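Local atomic coordinates of capsular polysaccharide biosynthesis protein (Vibrio cholerae, PDB entry 1XPJ), a protein that is of unknown precise function but is probably a haloacid dehalogenase-like hydrolase linked to capsular polysaccharide biosynthesis. Residues V6-T11 with P67-W72. Residues are numbered along the deposited sequence; the frame is centred on the assembly and turned at random. Where two conformers were deposited one is given.
Sequences VDLDGT and PIITEW
Leu8 reaches from the loop that follows strand 3-6 to Ile69 and Trp72, one turn apart on helix 66-75, and its two methyl groups divide the work between them. Leu8 CD2 meets the isoleucine, lying 3.8 Å from Ile69 CG1 and 4.0 Å from both Ile69 CG2 and Ile69 CD1, which places it against the whole branched end of that side chain. Leu8 CD1 turns to the indole, where its nearest atom is Trp72 CZ3 on the six-membered ring, a looser approach at 4.3 Å. What lets the leucine span the gap is its extended first torsion: with CG anti to the backbone N (chi1 173°), the fork is carried well away from the loop, whose Leu8 CA still lies 8.8 Å from Ile69 CA. Trp72 is likewise extended (chi1 -171°) and brings its benzo ring toward the loop, while its NE1 is hydrogen-bonded to the carbonyl O of Val23. Ile45 and Thr47 of strand 42-47, the middle one of the chain's own parallel sheet, also pack on Leu8, and Thr47 touches Ile69 as well, so loop, helix and sheet share this buried apolar patch. The loop carries Asp7, Asp9 and Thr11 in a DxDx(T/V) pattern at a strand end, consistent with the catalytic loop of the HAD family; the leucine between the two aspartates is directed into the protein. Dispersion and burial of hydrocarbon, without any polar bond between the two segments, therefore join this presumed active-site loop to the helix, and the contact depends on shape and exclusion of water.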
ATOM      1  N   VAL A   6      -6.059  -8.019 -13.771  1.00 22.57           N
ATOM      2  CA  VAL A   6      -7.080  -7.494 -14.670  1.00 23.40           C
ATOM      3  C   VAL A   6      -7.597  -6.136 -14.220  1.00 24.37           C
ATOM      4  O   VAL A   6      -8.123  -5.991 -13.099  1.00 25.02           O
ATOM      5  CB  VAL A   6      -8.298  -8.445 -14.747  1.00 23.38           C
ATOM      6  CG1 VAL A   6      -9.243  -8.020 -15.872  1.00 21.64           C
ATOM      7  CG2 VAL A   6      -7.838  -9.911 -14.900  1.00 23.62           C
ATOM      8  N   ASP A   7      -7.459  -5.153 -15.102  1.00 24.27           N
ATOM      9  CA  ASP A   7      -8.012  -3.823 -14.892  1.00 24.80           C
ATOM     10  C   ASP A   7      -9.550  -3.931 -14.904  1.00 25.57           C
ATOM     11  O   ASP A   7     -10.106  -4.937 -15.372  1.00 25.92           O
ATOM     12  CB  ASP A   7      -7.507  -2.917 -16.012  1.00 24.85           C
ATOM     13  CG  ASP A   7      -7.824  -1.450 -15.793  1.00 26.01           C
ATOM     14  OD1 ASP A   7      -7.747  -0.954 -14.655  1.00 27.79           O
ATOM     15  OD2 ASP A   7      -8.145  -0.696 -16.740  1.00 30.58           O
ATOM     16  N   LEU A   8     -10.247  -2.917 -14.387  1.00 25.10           N
ATOM     17  CA  LEU A   8     -11.694  -3.029 -14.277  1.00 24.38           C
ATOM     18  C   LEU A   8     -12.403  -2.195 -15.341  1.00 24.50           C
ATOM     19  O   LEU A   8     -13.050  -2.768 -16.215  1.00 24.70           O
ATOM     20  CB  LEU A   8     -12.144  -2.662 -12.858  1.00 24.07           C
ATOM     21  CG  LEU A   8     -13.618  -2.523 -12.473  1.00 23.76           C
ATOM     22  CD1 LEU A   8     -14.404  -3.808 -12.706  1.00 23.30           C
ATOM     23  CD2 LEU A   8     -13.675  -2.124 -10.999  1.00 22.07           C
ATOM     24  N   ASP A   9     -12.273  -0.864 -15.260  1.00 24.10           N
ATOM     25  CA  ASP A   9     -12.946   0.058 -16.165  1.00 24.17           C
ATOM     26  C   ASP A   9     -12.315   0.060 -17.559  1.00 24.22           C
ATOM     27  O   ASP A   9     -11.143   0.402 -17.721  1.00 24.74           O
ATOM     28  CB  ASP A   9     -12.938   1.486 -15.587  1.00 24.58           C
ATOM     29  CG  ASP A   9     -13.670   1.589 -14.249  1.00 24.30           C
ATOM     30  OD1 ASP A   9     -14.867   1.270 -14.189  1.00 24.82           O
ATOM     31  OD2 ASP A   9     -13.132   1.981 -13.197  1.00 24.37           O
ATOM     32  N   GLY A  10     -13.098  -0.312 -18.565  1.00 24.02           N
ATOM     33  CA  GLY A  10     -12.609  -0.374 -19.928  1.00 23.58           C
ATOM     34  C   GLY A  10     -12.127  -1.758 -20.330  1.00 23.68           C
ATOM     35  O   GLY A  10     -11.968  -2.033 -21.519  1.00 23.27           O
ATOM     36  N   THR A  11     -11.889  -2.621 -19.342  1.00 23.37           N
ATOM     37  CA  THR A  11     -11.429  -3.984 -19.601  1.00 24.16           C
ATOM     38  C   THR A  11     -12.567  -4.941 -19.344  1.00 24.06           C
ATOM     39  O   THR A  11     -12.912  -5.740 -20.209  1.00 24.59           O
ATOM     40  CB  THR A  11     -10.231  -4.336 -18.684  1.00 24.39           C
ATOM     41  OG1 THR A  11      -9.078  -3.638 -19.147  1.00 25.96           O
ATOM     42  CG2 THR A  11      -9.822  -5.812 -18.820  1.00 24.82           C
ATOM     43  N   PRO A  67     -17.434  -1.552  -2.120  1.00 21.79           N
ATOM     44  CA  PRO A  67     -18.767  -2.177  -2.158  1.00 21.71           C
ATOM     45  C   PRO A  67     -19.385  -2.261  -3.554  1.00 21.49           C
ATOM     46  O   PRO A  67     -19.853  -3.339  -3.913  1.00 22.11           O
ATOM     47  CB  PRO A  67     -19.615  -1.285  -1.237  1.00 21.19           C
ATOM     48  CG  PRO A  67     -18.618  -0.711  -0.280  1.00 21.66           C
ATOM     49  CD  PRO A  67     -17.358  -0.505  -1.084  1.00 21.50           C
ATOM     50  N   ILE A  68     -19.356  -1.178  -4.326  1.00 21.52           N
ATOM     51  CA  ILE A  68     -19.961  -1.143  -5.658  1.00 21.44           C
ATOM     52  C   ILE A  68     -19.230  -2.014  -6.663  1.00 22.13           C
ATOM     53  O   ILE A  68     -19.863  -2.592  -7.543  1.00 22.42           O
ATOM     54  CB  ILE A  68     -20.100   0.314  -6.168  1.00 21.35           C
ATOM     55  CG1 ILE A  68     -21.342   0.945  -5.554  1.00 20.77           C
ATOM     56  CG2 ILE A  68     -20.199   0.390  -7.704  1.00 20.25           C
ATOM     57  CD1 ILE A  68     -21.301   2.459  -5.513  1.00 21.64           C
ATOM     58  N   ILE A  69     -17.907  -2.127  -6.520  1.00 22.45           N
ATOM     59  CA  ILE A  69     -17.134  -3.042  -7.348  1.00 22.49           C
ATOM     60  C   ILE A  69     -17.575  -4.493  -7.125  1.00 22.94           C
ATOM     61  O   ILE A  69     -17.886  -5.209  -8.081  1.00 23.28           O
ATOM     62  CB  ILE A  69     -15.626  -2.893  -7.080  1.00 22.77           C
ATOM     63  CG1 ILE A  69     -15.120  -1.530  -7.556  1.00 21.01           C
ATOM     64  CG2 ILE A  69     -14.820  -4.074  -7.695  1.00 21.42           C
ATOM     65  CD1 ILE A  69     -13.720  -1.209  -7.056  1.00 20.67           C
ATOM     66  N   THR A  70     -17.596  -4.927  -5.870  1.00 22.69           N
ATOM     67  CA  THR A  70     -17.903  -6.322  -5.575  1.00 22.36           C
ATOM     68  C   THR A  70     -19.320  -6.660  -6.005  1.00 22.36           C
ATOM     69  O   THR A  70     -19.544  -7.650  -6.692  1.00 22.77           O
ATOM     70  CB  THR A  70     -17.667  -6.642  -4.081  1.00 22.19           C
ATOM     71  OG1 THR A  70     -18.727  -6.102  -3.287  0.50 21.41           O
ATOM     72  CG2 THR A  70     -16.405  -5.947  -3.572  0.50 22.37           C
ATOM     73  N   GLU A  71     -20.265  -5.814  -5.614  1.00 22.57           N
ATOM     74  CA  GLU A  71     -21.653  -5.945  -6.047  1.00 22.74           C
ATOM     75  C   GLU A  71     -21.750  -6.128  -7.571  1.00 22.21           C
ATOM     76  O   GLU A  71     -22.406  -6.987  -8.032  1.00 22.07           O
ATOM     77  CB  GLU A  71     -22.467  -4.722  -5.579  1.00 22.80           C
ATOM     78  CG  GLU A  71     -23.944  -4.820  -5.963  0.50 23.59           C
ATOM     79  CD  GLU A  71     -24.698  -3.529  -5.706  0.50 25.52           C
ATOM     80  OE1 GLU A  71     -24.507  -2.561  -6.478  0.50 26.20           O
ATOM     81  OE2 GLU A  71     -25.484  -3.495  -4.734  0.50 25.36           O
ATOM     82  N   TRP A  72     -21.047  -5.284  -8.332  1.00 21.48           N
ATOM     83  CA  TRP A  72     -21.064  -5.352  -9.786  1.00 21.73           C
ATOM     84  C   TRP A  72     -20.439  -6.642 -10.320  1.00 22.12           C
ATOM     85  O   TRP A  72     -20.995  -7.290 -11.215  1.00 22.29           O
ATOM     86  CB  TRP A  72     -20.376  -4.126 -10.388  1.00 21.51           C
ATOM     87  CG  TRP A  72     -20.535  -4.003 -11.865  1.00 21.03           C
ATOM     88  CD1 TRP A  72     -21.512  -3.306 -12.535  1.00 22.01           C
ATOM     89  CD2 TRP A  72     -19.705  -4.598 -12.876  1.00 21.54           C
ATOM     90  NE1 TRP A  72     -21.328  -3.418 -13.893  1.00 22.28           N
ATOM     91  CE2 TRP A  72     -20.228  -4.206 -14.134  1.00 21.59           C
ATOM     92  CE3 TRP A  72     -18.552  -5.410 -12.850  1.00 21.17           C
ATOM     93  CZ2 TRP A  72     -19.639  -4.601 -15.354  1.00 21.26           C
ATOM     94  CZ3 TRP A  72     -17.970  -5.800 -14.062  1.00 20.48           C
ATOM     95  CH2 TRP A  72     -18.517  -5.395 -15.296  1.00 20.47           C
TER